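Local coordinates for Slr1438 protein (Synechocystis sp., PDB 3K25), which is of uncertain function but belongs to the aldose 1-epimerase family and may therefore bind carbohydrates and act as a sugar isomerase, at residues 77-80 / 85-88; 193-198 / 208-213. All blocks are in the same frame, centred on the assembly; numbering follows the deposited sequence.

Contact 1: 77-80 / 85-88; sequences DQFN and SYRL
Backbone hydrogen bonds tie Phe79 and Tyr86 together in both directions: Phe79 N donates to Tyr86 O at 3.0 Å, and Tyr86 N returns the bond to Phe79 O at 2.9 Å. Two residues along, past the Gln78-Arg87 pair, Leu88 N reaches Asp77 O (3.0 Å) from above the carbonyl plane, and the same oxygen receives a CA-H contact from Arg87. These bonds define an antiparallel beta hairpin of strands 78-81 and 84-87, a small two-stranded unit in which Gln78-Arg87 and Asn80-Ser85 are the non-hydrogen-bonded pairs flanking the hydrogen-bonded pair Phe79-Tyr86. Apolar contacts gather on the face of Phe79 and Tyr86. With CG set between the backbone N and the carbonyl carbon (chi1 72°), the Phe79 ring leans across the hairpin, and its CE1 meets both Tyr86 CB (3.4 Å) and Leu88 CD1. The two rings pair obliquely, centroids 5.6 Å apart. Leu263 of helix 262-265 packs on both Phe79 and Leu88. Polar chains occupy the other face. Ser85 OG gives a weak hydrogen bond to Asn80 OD1 (3.3 Å), while Gln78 lays its CB against Arg87 CD at 3.7 Å, its extended chain carrying the amide alongside Ser85 and leaving OE1 near Arg87 CD as well. With an alanine here, Ser85 OG would probably lose its amide neighbour and Arg87 CD the oxygen beside it.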
loop_
_atom_site.group_PDB
_atom_site.type_symbol
_atom_site.label_atom_id
_atom_site.label_comp_id
_atom_site.label_asym_id
_atom_site.label_seq_id
_atom_site.Cartn_x
_atom_site.Cartn_y
_atom_site.Cartn_z
ATOM N N ASP A 77 10.437 1.606 -18.399
ATOM C CA ASP A 77 10.796 0.962 -17.144
ATOM C C ASP A 77 12.181 1.390 -16.659
ATOM O O ASP A 77 12.908 0.601 -16.050
ATOM C CB ASP A 77 10.743 -0.563 -17.291
ATOM C CG ASP A 77 9.357 -1.129 -17.020
ATOM O OD1 ASP A 77 8.359 -0.400 -17.217
ATOM O OD2 ASP A 77 9.260 -2.309 -16.617
ATOM N N GLN A 78 12.553 2.638 -16.930
ATOM C CA GLN A 78 13.841 3.119 -16.472
ATOM C C GLN A 78 13.904 4.612 -16.181
ATOM O O GLN A 78 12.997 5.378 -16.525
ATOM C CB GLN A 78 14.933 2.773 -17.477
ATOM C CG GLN A 78 14.953 3.655 -18.697
ATOM C CD GLN A 78 16.070 3.281 -19.636
ATOM O OE1 GLN A 78 16.181 2.129 -20.053
ATOM N NE2 GLN A 78 16.906 4.253 -19.979
ATOM N N PHE A 79 14.992 4.998 -15.517
ATOM C CA PHE A 79 15.270 6.382 -15.164
ATOM C C PHE A 79 16.778 6.531 -15.108
ATOM O O PHE A 79 17.494 5.611 -14.711
ATOM C CB PHE A 79 14.670 6.758 -13.803
ATOM C CG PHE A 79 15.387 6.153 -12.631
ATOM C CD1 PHE A 79 15.243 4.799 -12.332
ATOM C CD2 PHE A 79 16.198 6.939 -11.818
ATOM C CE1 PHE A 79 15.890 4.236 -11.242
ATOM C CE2 PHE A 79 16.856 6.385 -10.718
ATOM C CZ PHE A 79 16.701 5.027 -10.429
ATOM N N ASN A 80 17.255 7.692 -15.526
ATOM C CA ASN A 80 18.681 7.955 -15.521
ATOM C C ASN A 80 19.042 8.704 -14.261
ATOM O O ASN A 80 18.262 9.516 -13.771
ATOM C CB ASN A 80 19.072 8.796 -16.741
ATOM C CG ASN A 80 19.061 7.997 -18.033
ATOM O OD1 ASN A 80 18.482 6.908 -18.102
ATOM N ND2 ASN A 80 19.695 8.540 -19.069
ATOM N N SER A 85 22.032 4.661 -16.305
ATOM C CA SER A 85 20.624 4.307 -16.480
ATOM C C SER A 85 20.226 3.132 -15.576
ATOM O O SER A 85 21.000 2.182 -15.391
ATOM C CB SER A 85 20.367 3.955 -17.945
ATOM O OG SER A 85 19.004 3.651 -18.150
ATOM N N TYR A 86 19.021 3.201 -15.013
ATOM C CA TYR A 86 18.540 2.150 -14.111
ATOM C C TYR A 86 17.157 1.623 -14.472
ATOM O O TYR A 86 16.290 2.383 -14.888
ATOM C CB TYR A 86 18.535 2.659 -12.658
ATOM C CG TYR A 86 19.914 3.056 -12.158
ATOM C CD1 TYR A 86 20.496 4.268 -12.548
ATOM C CD2 TYR A 86 20.672 2.183 -11.371
ATOM C CE1 TYR A 86 21.796 4.594 -12.180
ATOM C CE2 TYR A 86 21.977 2.503 -10.996
ATOM C CZ TYR A 86 22.534 3.712 -11.407
ATOM O OH TYR A 86 23.826 4.043 -11.046
ATOM N N ARG A 87 16.961 0.318 -14.294
ATOM C CA ARG A 87 15.690 -0.338 -14.600
ATOM C C ARG A 87 14.902 -0.672 -13.332
ATOM O O ARG A 87 15.423 -1.295 -12.414
ATOM C CB ARG A 87 15.949 -1.634 -15.375
ATOM C CG ARG A 87 16.820 -1.457 -16.604
ATOM C CD ARG A 87 16.076 -0.720 -17.704
ATOM N NE ARG A 87 14.917 -1.483 -18.162
ATOM C CZ ARG A 87 14.986 -2.655 -18.789
ATOM N NH1 ARG A 87 13.873 -3.272 -19.162
ATOM N NH2 ARG A 87 16.165 -3.207 -19.053
ATOM N N LEU A 88 13.642 -0.268 -13.296
ATOM C CA LEU A 88 12.776 -0.533 -12.155
ATOM C C LEU A 88 11.394 -0.965 -12.600
ATOM O O LEU A 88 10.743 -0.273 -13.392
ATOM C CB LEU A 88 12.616 0.713 -11.301
ATOM C CG LEU A 88 13.685 1.023 -10.277
ATOM C CD1 LEU A 88 13.474 2.440 -9.782
ATOM C CD2 LEU A 88 13.603 0.028 -9.154
#

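Contact 2: 193-198 / 208-213; sequences HGYDGQ and LAFTQI. With PO4 (phosphate ion), chain C.
A chi1 of 179° in Tyr195, placing CG opposite the backbone N, and one of -58° in Phe210, placing CG opposite the carbonyl carbon, bring the two rings together from their separate backbones, whose CA atoms remain 9.3 Å apart. The result is a T-shaped (edge-to-face) pair: Phe210 CE1 points at one face of Tyr195, 3.8 Å from Tyr195 CG and offset toward the rim, with the centroids 5.1 Å apart and the ring planes inclined at 72°. Gly197 N lies over the centre of the opposite face, so the phenol ring sits between its own following turn and Phe210. That turn is an Asx turn, in which Asp196 OD2 accepts from Gln198 N at 2.9 Å. Ile179 touches both rings, and strand 183-186 lies between strands 192-194 and 205-210 in the sheet. On the solvent side, His193 ND1 (3.1 Å) and Gly194 N (2.9 Å) both donate to O3 of a phosphate ion, probably from the crystallisation liquor. No hydrogen bond crosses between 193-198 and 208-213; what holds the ring pair is dispersion and the attraction of a weakly positive C-H edge for a pi face.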
loop_
_atom_site.group_PDB
_atom_site.type_symbol
_atom_site.label_atom_id
_atom_site.label_comp_id
_atom_site.label_asym_id
_atom_site.label_seq_id
_atom_site.Cartn_x
_atom_site.Cartn_y
_atom_site.Cartn_z
ATOM N N HIS A 193 -10.259 14.343 -15.900
ATOM C CA HIS A 193 -11.711 14.388 -15.771
ATOM C C HIS A 193 -12.116 15.131 -14.510
ATOM O O HIS A 193 -11.434 15.059 -13.486
ATOM C CB HIS A 193 -12.286 12.972 -15.697
ATOM C CG HIS A 193 -12.146 12.195 -16.963
ATOM N ND1 HIS A 193 -12.851 12.501 -18.106
ATOM C CD2 HIS A 193 -11.364 11.135 -17.276
ATOM C CE1 HIS A 193 -12.510 11.663 -19.069
ATOM N NE2 HIS A 193 -11.609 10.825 -18.591
ATOM N N GLY A 194 -13.241 15.830 -14.583
ATOM C CA GLY A 194 -13.710 16.558 -13.427
ATOM C C GLY A 194 -14.296 15.588 -12.425
ATOM O O GLY A 194 -14.858 14.555 -12.796
ATOM N N TYR A 195 -14.164 15.916 -11.148
ATOM C CA TYR A 195 -14.683 15.071 -10.087
ATOM C C TYR A 195 -15.707 15.874 -9.295
ATOM O O TYR A 195 -15.386 16.916 -8.734
ATOM C CB TYR A 195 -13.531 14.608 -9.184
ATOM C CG TYR A 195 -13.959 13.740 -8.026
ATOM C CD1 TYR A 195 -14.558 12.500 -8.239
ATOM C CD2 TYR A 195 -13.784 14.177 -6.715
ATOM C CE1 TYR A 195 -14.977 11.716 -7.177
ATOM C CE2 TYR A 195 -14.197 13.398 -5.637
ATOM C CZ TYR A 195 -14.795 12.171 -5.876
ATOM O OH TYR A 195 -15.214 11.421 -4.801
ATOM N N ASP A 196 -16.939 15.378 -9.254
ATOM C CA ASP A 196 -18.019 16.067 -8.555
ATOM C C ASP A 196 -18.238 15.593 -7.129
ATOM O O ASP A 196 -18.916 16.252 -6.345
ATOM C CB ASP A 196 -19.324 15.917 -9.340
ATOM C CG ASP A 196 -19.747 14.470 -9.498
ATOM O OD1 ASP A 196 -20.766 14.226 -10.174
ATOM O OD2 ASP A 196 -19.065 13.579 -8.948
ATOM N N GLY A 197 -17.669 14.446 -6.788
ATOM C CA GLY A 197 -17.841 13.934 -5.443
ATOM C C GLY A 197 -18.497 12.571 -5.437
ATOM O O GLY A 197 -18.922 12.075 -4.390
ATOM N N GLN A 198 -18.582 11.967 -6.617
ATOM C CA GLN A 198 -19.176 10.647 -6.760
ATOM C C GLN A 198 -18.676 9.997 -8.039
ATOM O O GLN A 198 -18.035 10.652 -8.865
ATOM C CB GLN A 198 -20.698 10.752 -6.771
ATOM C CG GLN A 198 -21.270 11.499 -7.948
ATOM C CD GLN A 198 -22.740 11.798 -7.756
ATOM O OE1 GLN A 198 -23.445 12.155 -8.701
ATOM N NE2 GLN A 198 -23.211 11.661 -6.520
ATOM N N LEU A 208 -8.192 5.649 -11.204
ATOM C CA LEU A 208 -8.036 7.089 -11.042
ATOM C C LEU A 208 -6.927 7.573 -10.098
ATOM O O LEU A 208 -6.753 7.058 -8.986
ATOM C CB LEU A 208 -9.373 7.696 -10.598
ATOM C CG LEU A 208 -10.674 7.229 -11.280
ATOM C CD1 LEU A 208 -10.426 6.870 -12.747
ATOM C CD2 LEU A 208 -11.221 6.019 -10.543
ATOM N N ALA A 209 -6.188 8.584 -10.553
ATOM C CA ALA A 209 -5.112 9.171 -9.765
ATOM C C ALA A 209 -5.406 10.644 -9.459
ATOM O O ALA A 209 -5.272 11.509 -10.332
ATOM C CB ALA A 209 -3.788 9.047 -10.510
ATOM N N PHE A 210 -5.828 10.922 -8.226
ATOM C CA PHE A 210 -6.103 12.285 -7.798
ATOM C C PHE A 210 -4.785 12.862 -7.269
ATOM O O PHE A 210 -4.421 12.647 -6.114
ATOM C CB PHE A 210 -7.130 12.276 -6.677
ATOM C CG PHE A 210 -8.427 11.618 -7.041
ATOM C CD1 PHE A 210 -9.497 12.371 -7.515
ATOM C CD2 PHE A 210 -8.596 10.247 -6.876
ATOM C CE1 PHE A 210 -10.718 11.776 -7.814
ATOM C CE2 PHE A 210 -9.814 9.641 -7.173
ATOM C CZ PHE A 210 -10.879 10.408 -7.642
ATOM N N THR A 211 -4.057 13.594 -8.099
ATOM C CA THR A 211 -2.789 14.140 -7.645
ATOM C C THR A 211 -2.875 15.541 -7.053
ATOM O O THR A 211 -1.843 16.157 -6.767
ATOM C CB THR A 211 -1.754 14.154 -8.787
ATOM O OG1 THR A 211 -2.194 15.041 -9.822
ATOM C CG2 THR A 211 -1.584 12.750 -9.365
ATOM N N GLN A 212 -4.097 16.038 -6.860
ATOM C CA GLN A 212 -4.325 17.373 -6.296
ATOM C C GLN A 212 -5.401 17.270 -5.221
ATOM O O GLN A 212 -6.591 17.429 -5.501
ATOM C CB GLN A 212 -4.789 18.329 -7.395
ATOM C CG GLN A 212 -4.763 19.797 -7.015
ATOM C CD GLN A 212 -3.357 20.305 -6.781
ATOM O OE1 GLN A 212 -2.464 20.086 -7.601
ATOM N NE2 GLN A 212 -3.152 20.994 -5.663
ATOM N N ILE A 213 -4.980 17.008 -3.988
ATOM C CA ILE A 213 -5.927 16.847 -2.887
ATOM C C ILE A 213 -5.877 17.965 -1.864
ATOM O O ILE A 213 -4.814 18.532 -1.602
ATOM C CB ILE A 213 -5.717 15.485 -2.167
ATOM C CG1 ILE A 213 -4.280 15.370 -1.641
ATOM C CG2 ILE A 213 -6.043 14.344 -3.130
ATOM C CD1 ILE A 213 -3.980 14.057 -0.970
HETATM P P PO4 C . -14.950 15.842 -17.903
HETATM O O1 PO4 C . -16.219 16.499 -17.493
HETATM O O2 PO4 C . -13.862 16.854 -17.943
HETATM O O3 PO4 C . -14.606 14.779 -16.926
HETATM O O4 PO4 C . -15.117 15.236 -19.251
#

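Both contacts belong to the aldose 1-epimerase fold and follow one another along the chain, yet they serve different parts of it. Their centres are 29 Å apart and their nearest atoms about 17 Å apart, so they do not touch. Contact 1 joins the two strands of a separate hairpin beside helix 262-265, its centre about 22 Å from the chain centre, chiefly through backbone hydrogen bonds. Contact 2, centred about 19 Å from that point, joins the loop after strand 192-194 to the end of strand 205-210 through side chains alone, the two strands being separated in the sheet by 183-186. The phosphate belongs to contact 2 and, as a probable crystallisation ion, is not evidence of a substrate site.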